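PDB 4OUA: latent form of PPO4 Tyrosinase from Agaricus bisporus var. bisporus H97, which catalyses the copper-dependent o-hydroxylation of monophenols and the oxidation of the resulting o-diphenols to o-quinones, the first step of melanin synthesis. Local coordinates for residues 429-434 with 503-508; 409-414 with 477-482; 222-227 with 293-298. All coordinates share one frame; numbering follows the deposited sequence.

Interaction 1: residues 429-434 with 503-508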
loop_
_atom_site.group_PDB
_atom_site.type_symbol
_atom_site.label_atom_id
_atom_site.label_comp_id
_atom_site.label_asym_id
_atom_site.label_seq_id
_atom_site.Cartn_x
_atom_site.Cartn_y
_atom_site.Cartn_z
ATOM N N ILE B 429 9.171 -6.773 11.588
ATOM C CA ILE B 429 10.347 -6.397 12.365
ATOM C C ILE B 429 10.096 -5.089 13.108
ATOM O O ILE B 429 9.912 -4.041 12.494
ATOM C CB ILE B 429 11.593 -6.252 11.474
ATOM C CG1 ILE B 429 11.627 -7.361 10.419
ATOM C CG2 ILE B 429 12.855 -6.267 12.324
ATOM C CD1 ILE B 429 12.758 -7.222 9.423
ATOM N N ILE B 430 10.089 -5.162 14.435
ATOM C CA ILE B 430 9.756 -4.012 15.270
ATOM C C ILE B 430 11.005 -3.285 15.758
ATOM O O ILE B 430 11.925 -3.906 16.283
ATOM C CB ILE B 430 8.918 -4.437 16.492
ATOM C CG1 ILE B 430 7.797 -5.389 16.069
ATOM C CG2 ILE B 430 8.368 -3.216 17.214
ATOM C CD1 ILE B 430 6.898 -4.834 14.989
ATOM N N PHE B 431 11.029 -1.967 15.587
ATOM C CA PHE B 431 12.156 -1.153 16.038
ATOM C C PHE B 431 11.718 -0.170 17.117
ATOM O O PHE B 431 10.687 0.489 16.986
ATOM C CB PHE B 431 12.781 -0.393 14.865
ATOM C CG PHE B 431 13.252 -1.280 13.750
ATOM C CD1 PHE B 431 14.554 -1.751 13.723
ATOM C CD2 PHE B 431 12.394 -1.642 12.725
ATOM C CE1 PHE B 431 14.990 -2.568 12.697
ATOM C CE2 PHE B 431 12.824 -2.457 11.697
ATOM C CZ PHE B 431 14.124 -2.921 11.683
ATOM N N TYR B 432 12.511 -0.063 18.179
ATOM C CA TYR B 432 12.163 0.805 19.298
ATOM C C TYR B 432 13.361 1.085 20.202
ATOM O O TYR B 432 14.377 0.393 20.137
ATOM C CB TYR B 432 11.029 0.183 20.116
ATOM C CG TYR B 432 11.431 -1.079 20.846
ATOM C CD1 TYR B 432 11.597 -1.083 22.224
ATOM C CD2 TYR B 432 11.655 -2.262 20.157
ATOM C CE1 TYR B 432 11.967 -2.233 22.894
ATOM C CE2 TYR B 432 12.027 -3.416 20.817
ATOM C CZ TYR B 432 12.180 -3.397 22.186
ATOM O OH TYR B 432 12.550 -4.547 22.846
ATOM N N PHE B 433 13.229 2.105 21.044
ATOM C CA PHE B 433 14.243 2.418 22.044
ATOM C C PHE B 433 13.953 1.678 23.346
ATOM O O PHE B 433 12.879 1.828 23.927
ATOM C CB PHE B 433 14.307 3.925 22.300
ATOM C CG PHE B 433 14.889 4.711 21.160
ATOM C CD1 PHE B 433 15.824 4.142 20.312
ATOM C CD2 PHE B 433 14.502 6.023 20.938
ATOM C CE1 PHE B 433 16.361 4.865 19.265
ATOM C CE2 PHE B 433 15.035 6.750 19.891
ATOM C CZ PHE B 433 15.967 6.170 19.054
ATOM N N ALA B 434 14.913 0.880 23.800
ATOM C CA ALA B 434 14.741 0.102 25.021
ATOM C C ALA B 434 15.442 0.757 26.208
ATOM O O ALA B 434 15.867 0.078 27.140
ATOM C CB ALA B 434 15.253 -1.315 24.819
ATOM N N LEU B 503 18.937 1.497 20.855
ATOM C CA LEU B 503 18.119 1.140 19.702
ATOM C C LEU B 503 18.119 -0.370 19.497
ATOM O O LEU B 503 19.139 -0.957 19.139
ATOM C CB LEU B 503 18.624 1.838 18.440
ATOM C CG LEU B 503 18.038 1.307 17.131
ATOM C CD1 LEU B 503 16.528 1.484 17.112
ATOM C CD2 LEU B 503 18.683 1.986 15.933
ATOM N N SER B 504 16.971 -0.995 19.729
ATOM C CA SER B 504 16.850 -2.439 19.579
ATOM C C SER B 504 15.676 -2.799 18.679
ATOM O O SER B 504 14.701 -2.052 18.588
ATOM C CB SER B 504 16.692 -3.108 20.946
ATOM O OG SER B 504 15.590 -2.568 21.652
ATOM N N TYR B 505 15.775 -3.943 18.010
ATOM C CA TYR B 505 14.692 -4.408 17.154
ATOM C C TYR B 505 14.195 -5.779 17.595
ATOM O O TYR B 505 14.692 -6.350 18.565
ATOM C CB TYR B 505 15.131 -4.447 15.691
ATOM C CG TYR B 505 16.114 -5.543 15.359
ATOM C CD1 TYR B 505 15.686 -6.736 14.791
ATOM C CD2 TYR B 505 17.472 -5.384 15.603
ATOM C CE1 TYR B 505 16.583 -7.740 14.479
ATOM C CE2 TYR B 505 18.374 -6.382 15.295
ATOM C CZ TYR B 505 17.924 -7.558 14.733
ATOM O OH TYR B 505 18.819 -8.559 14.424
ATOM N N LYS B 506 13.219 -6.307 16.868
ATOM C CA LYS B 506 12.482 -7.471 17.332
ATOM C C LYS B 506 11.730 -8.140 16.184
ATOM O O LYS B 506 10.758 -7.590 15.666
ATOM C CB LYS B 506 11.516 -7.048 18.443
ATOM C CG LYS B 506 10.705 -8.167 19.071
ATOM C CD LYS B 506 9.813 -7.621 20.179
ATOM C CE LYS B 506 8.994 -8.700 20.856
ATOM N NZ LYS B 506 8.159 -8.091 21.931
ATOM N N VAL B 507 12.185 -9.325 15.786
ATOM C CA VAL B 507 11.551 -10.054 14.690
ATOM C C VAL B 507 10.479 -10.997 15.229
ATOM O O VAL B 507 10.788 -12.011 15.854
ATOM C CB VAL B 507 12.584 -10.856 13.868
ATOM C CG1 VAL B 507 11.893 -11.643 12.762
ATOM C CG2 VAL B 507 13.636 -9.924 13.286
ATOM N N VAL B 508 9.218 -10.656 14.982
ATOM C CA VAL B 508 8.102 -11.396 15.562
ATOM C C VAL B 508 7.118 -11.926 14.521
ATOM O O VAL B 508 6.755 -11.226 13.579
ATOM C CB VAL B 508 7.326 -10.525 16.566
ATOM C CG1 VAL B 508 7.010 -9.168 15.958
ATOM C CG2 VAL B 508 6.052 -11.228 17.008
#
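The ring of Tyr-432 carries the Ser-504 hydroxyl over one face, OG lying 3.5 Å from CZ and displaced toward the rim, while CB of Lys-506 comes near the ring edge. Tyr-432 CG sits between its backbone N and carbonyl carbon (chi1 68°), which folds the ring back across the neighbouring strand. Phe-433 presents an edge to Leu-503, whose CA lies in the ring plane, and its CE1 is 3.9 Å from Leu-503 CB. Phe-431 meets Tyr-505 obliquely, through CD1 and CE1 against CB; Val-507 CG2 lies in the Tyr-505 ring plane at its edge, and Ile-429 CG2 is 3.8 Å from Tyr-505 CD1. Ile-429 CG2 also lies alongside Val-507 CG2.

These contacts decorate an antiparallel strand pair. Tyr-432 and Ser-504 exchange two backbone hydrogen bonds, each 3.0 Å between N and O, with both donors nearly along the C=O axis. Farther along, Ile-430 N donates an almost straight hydrogen bond (179°) to Lys-506 O, 2.8 Å away. Strand 446-451 pairs with the other edge of strand 428-433.

Side chains alternate by face: Ile-429, Phe-431, Phe-433, Leu-503, Tyr-505 and Val-507 share one, which Ile-521 and Val-523 of strand 520-530 help to cover. Ile-430, Tyr-432, Ser-504 and Lys-506 point to the other, mixing apolar and polar groups. Backbone bonding thus sets the pairing, while one largely hydrophobic face joins this sheet to the rest of the C-terminal domain.

Interaction 2: residues 409-414 with 477-482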
loop_
_atom_site.group_PDB
_atom_site.type_symbol
_atom_site.label_atom_id
_atom_site.label_comp_id
_atom_site.label_asym_id
_atom_site.label_seq_id
_atom_site.Cartn_x
_atom_site.Cartn_y
_atom_site.Cartn_z
ATOM N N MET B 409 22.890 18.121 5.853
ATOM C CA MET B 409 22.526 17.215 6.935
ATOM C C MET B 409 22.557 15.771 6.453
ATOM O O MET B 409 22.396 15.501 5.263
ATOM C CB MET B 409 21.137 17.546 7.487
ATOM C CG MET B 409 20.003 16.871 6.731
ATOM S SD MET B 409 18.538 16.588 7.747
ATOM C CE MET B 409 17.545 15.603 6.630
ATOM N N PHE B 410 22.769 14.847 7.385
ATOM C CA PHE B 410 22.739 13.424 7.072
ATOM C C PHE B 410 21.336 12.863 7.270
ATOM O O PHE B 410 20.720 13.068 8.315
ATOM C CB PHE B 410 23.741 12.658 7.937
ATOM C CG PHE B 410 25.144 12.665 7.399
ATOM C CD1 PHE B 410 25.637 11.576 6.700
ATOM C CD2 PHE B 410 25.971 13.760 7.591
ATOM C CE1 PHE B 410 26.928 11.576 6.204
ATOM C CE2 PHE B 410 27.263 13.767 7.095
ATOM C CZ PHE B 410 27.742 12.672 6.401
ATOM N N ASP B 411 20.836 12.160 6.259
ATOM C CA ASP B 411 19.519 11.538 6.336
ATOM C C ASP B 411 19.633 10.112 6.868
ATOM O O ASP B 411 20.124 9.219 6.178
ATOM C CB ASP B 411 18.843 11.545 4.964
ATOM C CG ASP B 411 17.417 11.038 5.014
ATOM O OD1 ASP B 411 16.735 11.268 6.035
ATOM O OD2 ASP B 411 16.976 10.411 4.029
ATOM N N TRP B 412 19.175 9.905 8.098
ATOM C CA TRP B 412 19.334 8.616 8.763
ATOM C C TRP B 412 18.116 7.717 8.596
ATOM O O TRP B 412 16.982 8.133 8.833
ATOM C CB TRP B 412 19.623 8.822 10.252
ATOM C CG TRP B 412 20.840 9.654 10.504
ATOM C CD1 TRP B 412 20.878 10.990 10.782
ATOM C CD2 TRP B 412 22.201 9.208 10.492
ATOM N NE1 TRP B 412 22.177 11.401 10.949
ATOM C CE2 TRP B 412 23.008 10.327 10.775
ATOM C CE3 TRP B 412 22.814 7.970 10.272
ATOM C CZ2 TRP B 412 24.398 10.246 10.841
ATOM C CZ3 TRP B 412 24.192 7.891 10.339
ATOM C CH2 TRP B 412 24.970 9.022 10.622
ATOM N N THR B 413 18.365 6.477 8.190
ATOM C CA THR B 413 17.305 5.493 8.030
ATOM C C THR B 413 17.787 4.109 8.446
ATOM O O THR B 413 18.965 3.782 8.292
ATOM C CB THR B 413 16.804 5.429 6.578
ATOM O OG1 THR B 413 15.613 4.635 6.516
ATOM C CG2 THR B 413 17.863 4.814 5.679
ATOM N N ILE B 414 16.878 3.298 8.974
ATOM C CA ILE B 414 17.208 1.924 9.326
ATOM C C ILE B 414 17.077 1.029 8.101
ATOM O O ILE B 414 15.973 0.656 7.704
ATOM C CB ILE B 414 16.311 1.388 10.452
ATOM C CG1 ILE B 414 16.591 2.136 11.755
ATOM C CG2 ILE B 414 16.535 -0.102 10.644
ATOM C CD1 ILE B 414 15.812 1.613 12.935
ATOM N N HIS B 477 12.741 5.328 9.175
ATOM C CA HIS B 477 13.412 6.617 9.318
ATOM C C HIS B 477 13.615 7.022 10.775
ATOM O O HIS B 477 12.861 6.613 11.657
ATOM C CB HIS B 477 12.620 7.694 8.577
ATOM C CG HIS B 477 12.331 7.347 7.151
ATOM N ND1 HIS B 477 13.240 7.552 6.135
ATOM C CD2 HIS B 477 11.236 6.800 6.570
ATOM C CE1 HIS B 477 12.717 7.151 4.991
ATOM N NE2 HIS B 477 11.502 6.691 5.226
ATOM N N LEU B 478 14.639 7.837 11.016
ATOM C CA LEU B 478 15.027 8.213 12.372
ATOM C C LEU B 478 15.129 9.724 12.545
ATOM O O LEU B 478 15.379 10.212 13.647
ATOM C CB LEU B 478 16.365 7.568 12.733
ATOM C CG LEU B 478 16.511 6.071 12.468
ATOM C CD1 LEU B 478 17.935 5.623 12.756
ATOM C CD2 LEU B 478 15.515 5.280 13.300
ATOM N N ASP B 479 14.934 10.455 11.451
ATOM C CA ASP B 479 15.154 11.899 11.414
ATOM C C ASP B 479 14.462 12.656 12.545
ATOM O O ASP B 479 15.109 13.361 13.318
ATOM C CB ASP B 479 14.689 12.461 10.071
ATOM C CG ASP B 479 15.265 11.703 8.893
ATOM O OD1 ASP B 479 14.574 10.801 8.370
ATOM O OD2 ASP B 479 16.410 12.005 8.496
ATOM N N ARG B 480 13.146 12.507 12.639
ATOM C CA ARG B 480 12.365 13.251 13.619
ATOM C C ARG B 480 12.676 12.830 15.057
ATOM O O ARG B 480 12.390 13.570 15.999
ATOM C CB ARG B 480 10.873 13.092 13.329
ATOM C CG ARG B 480 10.458 11.672 13.006
ATOM C CD ARG B 480 9.030 11.617 12.494
ATOM N NE ARG B 480 8.575 10.239 12.355
ATOM C CZ ARG B 480 8.008 9.543 13.336
ATOM N NH1 ARG B 480 7.818 10.103 14.522
ATOM N NH2 ARG B 480 7.629 8.291 13.127
ATOM N N PHE B 481 13.261 11.648 15.222
ATOM C CA PHE B 481 13.687 11.192 16.541
ATOM C C PHE B 481 14.975 11.886 16.958
ATOM O O PHE B 481 15.101 12.373 18.083
ATOM C CB PHE B 481 13.884 9.676 16.560
ATOM C CG PHE B 481 12.604 8.900 16.640
ATOM C CD1 PHE B 481 11.988 8.680 17.861
ATOM C CD2 PHE B 481 12.017 8.387 15.497
ATOM C CE1 PHE B 481 10.810 7.967 17.938
ATOM C CE2 PHE B 481 10.839 7.671 15.570
ATOM C CZ PHE B 481 10.235 7.461 16.791
ATOM N N ILE B 482 15.933 11.924 16.039
ATOM C CA ILE B 482 17.210 12.578 16.286
ATOM C C ILE B 482 17.018 14.080 16.458
ATOM O O ILE B 482 17.666 14.707 17.295
ATOM C CB ILE B 482 18.202 12.306 15.141
ATOM C CG1 ILE B 482 18.398 10.799 14.963
ATOM C CG2 ILE B 482 19.530 13.002 15.405
ATOM C CD1 ILE B 482 19.312 10.430 13.820
#
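Asp-411 and Asp-479 bring their carboxylates together nearly coplanar, 17° apart, with Asp-411 OD1 2.6 Å from Asp-479 OD2. Asp-411 CG is trans to its backbone N (chi1 -174°), which carries OD1 across to Asp-479. Lys-397 makes a salt bridge to this same Asp-411 oxygen and a long, weak ion pair to Asp-479. Asp-479 OD2 also accepts a weak hydrogen bond from Trp-412 N, at 3.5 Å. With an alanine in place of Asp-479, Trp-412 N is likely to lose this weak acceptor and Lys-397 its weaker ion pair.

Between backbones, Leu-478 N, at the N-cap of the helix, donates to Trp-412 O at 3.2 Å from above the carbonyl plane. Thr-413 and His-477 form a non-hydrogen-bonded antiparallel pair, their side chains alongside each other.

The apolar contacts come from methyl tips: Ile-482 CD1 reaches Trp-412 CD1 at 3.5 Å, and Leu-478 CD2 meets CG1 and CD1 of Ile-414, the two side chains crossing at about a right angle.

The contact lies where strand 471-477 passes into helix 479-485 beside strand 407-419, whose other edge pairs with strand 520-530. Helix 491-500 packs on Trp-412 and Ile-482, helix 388-397 on Met-409, and helix 212-224 on His-477.

Interaction 3: residues 222-227 with 293-298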
loop_
_atom_site.group_PDB
_atom_site.type_symbol
_atom_site.label_atom_id
_atom_site.label_comp_id
_atom_site.label_asym_id
_atom_site.label_seq_id
_atom_site.Cartn_x
_atom_site.Cartn_y
_atom_site.Cartn_z
ATOM N N MET B 222 8.923 7.777 0.167
ATOM C CA MET B 222 8.629 6.836 -0.906
ATOM C C MET B 222 8.236 7.569 -2.186
ATOM O O MET B 222 8.691 7.221 -3.276
ATOM C CB MET B 222 7.519 5.873 -0.473
ATOM C CG MET B 222 7.062 4.894 -1.544
ATOM S SD MET B 222 5.823 5.582 -2.658
ATOM C CE MET B 222 4.530 6.020 -1.498
ATOM N N LEU B 223 7.393 8.586 -2.045
ATOM C CA LEU B 223 6.884 9.328 -3.194
ATOM C C LEU B 223 7.943 10.215 -3.837
ATOM O O LEU B 223 7.998 10.339 -5.060
ATOM C CB LEU B 223 5.684 10.185 -2.783
ATOM C CG LEU B 223 4.374 9.450 -2.500
ATOM C CD1 LEU B 223 3.395 10.369 -1.793
ATOM C CD2 LEU B 223 3.774 8.923 -3.796
ATOM N N LYS B 224 8.782 10.829 -3.011
ATOM C CA LYS B 224 9.717 11.836 -3.499
ATOM C C LYS B 224 11.046 11.257 -3.979
ATOM O O LYS B 224 11.516 11.590 -5.065
ATOM C CB LYS B 224 9.986 12.878 -2.411
ATOM C CG LYS B 224 8.746 13.606 -1.930
ATOM C CD LYS B 224 9.089 14.990 -1.397
ATOM C CE LYS B 224 9.554 15.911 -2.515
ATOM N NZ LYS B 224 9.771 17.308 -2.042
ATOM N N PHE B 225 11.644 10.388 -3.172
ATOM C CA PHE B 225 13.032 9.989 -3.379
ATOM C C PHE B 225 13.190 8.640 -4.084
ATOM O O PHE B 225 14.065 7.848 -3.743
ATOM C CB PHE B 225 13.756 9.973 -2.034
ATOM C CG PHE B 225 13.614 11.257 -1.267
ATOM C CD1 PHE B 225 13.598 12.474 -1.931
ATOM C CD2 PHE B 225 13.471 11.250 0.111
ATOM C CE1 PHE B 225 13.460 13.659 -1.236
ATOM C CE2 PHE B 225 13.331 12.434 0.812
ATOM C CZ PHE B 225 13.326 13.640 0.137
ATOM N N ASN B 226 12.338 8.394 -5.073
ATOM C CA ASN B 226 12.490 7.246 -5.961
ATOM C C ASN B 226 12.546 7.724 -7.408
ATOM O O ASN B 226 11.529 8.117 -7.977
ATOM C CB ASN B 226 11.349 6.247 -5.766
ATOM C CG ASN B 226 11.425 5.521 -4.433
ATOM O OD1 ASN B 226 12.511 5.259 -3.916
ATOM N ND2 ASN B 226 10.267 5.188 -3.872
ATOM N N ALA B 227 13.737 7.694 -7.998
ATOM C CA ALA B 227 13.956 8.318 -9.300
ATOM C C ALA B 227 13.940 7.326 -10.460
ATOM O O ALA B 227 13.984 7.729 -11.623
ATOM C CB ALA B 227 15.269 9.086 -9.289
ATOM N N GLN B 293 4.006 9.856 -10.542
ATOM C CA GLN B 293 4.126 10.131 -11.968
ATOM C C GLN B 293 4.335 11.619 -12.211
ATOM O O GLN B 293 5.101 12.013 -13.089
ATOM C CB GLN B 293 2.883 9.651 -12.719
ATOM C CG GLN B 293 2.649 8.154 -12.656
ATOM C CD GLN B 293 1.381 7.738 -13.369
ATOM O OE1 GLN B 293 0.581 6.966 -12.839
ATOM N NE2 GLN B 293 1.189 8.249 -14.581
ATOM N N ALA B 294 3.649 12.440 -11.424
ATOM C CA ALA B 294 3.758 13.886 -11.551
ATOM C C ALA B 294 5.167 14.351 -11.210
ATOM O O ALA B 294 5.691 15.275 -11.833
ATOM C CB ALA B 294 2.737 14.577 -10.661
ATOM N N LEU B 295 5.777 13.702 -10.223
ATOM C CA LEU B 295 7.129 14.049 -9.798
ATOM C C LEU B 295 8.179 13.502 -10.759
ATOM O O LEU B 295 9.260 14.071 -10.901
ATOM C CB LEU B 295 7.398 13.529 -8.385
ATOM C CG LEU B 295 6.591 14.177 -7.261
ATOM C CD1 LEU B 295 6.995 13.608 -5.909
ATOM C CD2 LEU B 295 6.764 15.686 -7.286
ATOM N N TYR B 296 7.856 12.392 -11.415
ATOM C CA TYR B 296 8.789 11.756 -12.336
ATOM C C TYR B 296 8.128 11.405 -13.663
ATOM O O TYR B 296 8.030 10.231 -14.023
ATOM C CB TYR B 296 9.386 10.500 -11.699
ATOM C CG TYR B 296 10.221 10.785 -10.474
ATOM C CD1 TYR B 296 11.580 11.049 -10.584
ATOM C CD2 TYR B 296 9.652 10.798 -9.206
ATOM C CE1 TYR B 296 12.349 11.313 -9.469
ATOM C CE2 TYR B 296 10.413 11.062 -8.084
ATOM C CZ TYR B 296 11.761 11.319 -8.223
ATOM O OH TYR B 296 12.528 11.583 -7.114
ATOM N N PRO B 297 7.672 12.429 -14.398
ATOM C CA PRO B 297 7.086 12.223 -15.725
ATOM C C PRO B 297 8.112 11.668 -16.705
ATOM O O PRO B 297 9.242 12.154 -16.750
ATOM C CB PRO B 297 6.635 13.628 -16.135
ATOM C CG PRO B 297 7.489 14.550 -15.335
ATOM C CD PRO B 297 7.713 13.854 -14.027
ATOM N N GLY B 298 7.723 10.657 -17.475
ATOM C CA GLY B 298 8.630 10.032 -18.419
ATOM C C GLY B 298 9.207 8.739 -17.879
ATOM O O GLY B 298 9.583 7.848 -18.641
#
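Tyr-296 reaches residues 224-227 because its CG lies beside the backbone N and opposite the carbonyl carbon (chi1 -64°), with the ring turned crosswise on that bond (chi2 -89°). Leu-295, with a similar first torsion and an extended second one (chi2 -178°), directs CD1 at the same helix end.

The tyrosine ring is met in different ways. Asn-226 O sits over one face, 3.1 Å above the ring plane and offset toward the rim; its nearest ring carbon is CE2, at 3.2 Å. The carbonyl oxygen of Leu-223, from the last turn of helix 212-224, lies in the ring plane at the edge. Ala-227 approaches obliquely, with CA 3.4 Å and CB 3.7 Å from Tyr-296 CE1. Lys-224 O is also modelled at the edge, but its gap to the tyrosine hydroxyl is too short to be trusted; its placement is doubtful and no bond is inferred from it. Leu-295 CD1 packs on the backbone of the helix end, 3.5 Å from Leu-223 O and 4.0 Å from Lys-224 CA.

Trp-292 packs beside them: its ring stacks with Tyr-296, and its NE1 donates to Asn-226 O, so the carbonyl oxygen over the tyrosine face is also held by a hydrogen bond. Asn-226 ND2 turns elsewhere, to Asn-244 O, and Lys-224 NZ forms a salt bridge with Asp-374.

The contact joins the C-terminal ends of helices 212-224 and 277-295, the latter carrying the copper ligand His-282, while helix 246-258, bearing His-250 and His-254, packs on Met-222 and helix 364-376 lies against Lys-224 and Leu-295.

In the fold
Interaction 3 comes first along the chain and belongs to the helical, copper-binding central domain; interactions 1 and 2 follow in the C-terminal domain, where their segments alternate in sequence. Those two have centres 16 Å apart and touch directly: Phe-431 CE1 lies 3.6 Å from Ile-414 CG2, so the sheet containing strand 428-433 packs against the one containing strand 407-419. Interaction 3 touches neither, though its nearest atoms come within about 5 Å of interaction 2; its centre is 21 Å from that of interaction 2 and 30 Å from that of interaction 1. Helix 212-224 reaches the C-terminal domain through Glu-217, which forms a salt bridge with Arg-480, consistent with a latent enzyme whose C-terminal domain remains attached.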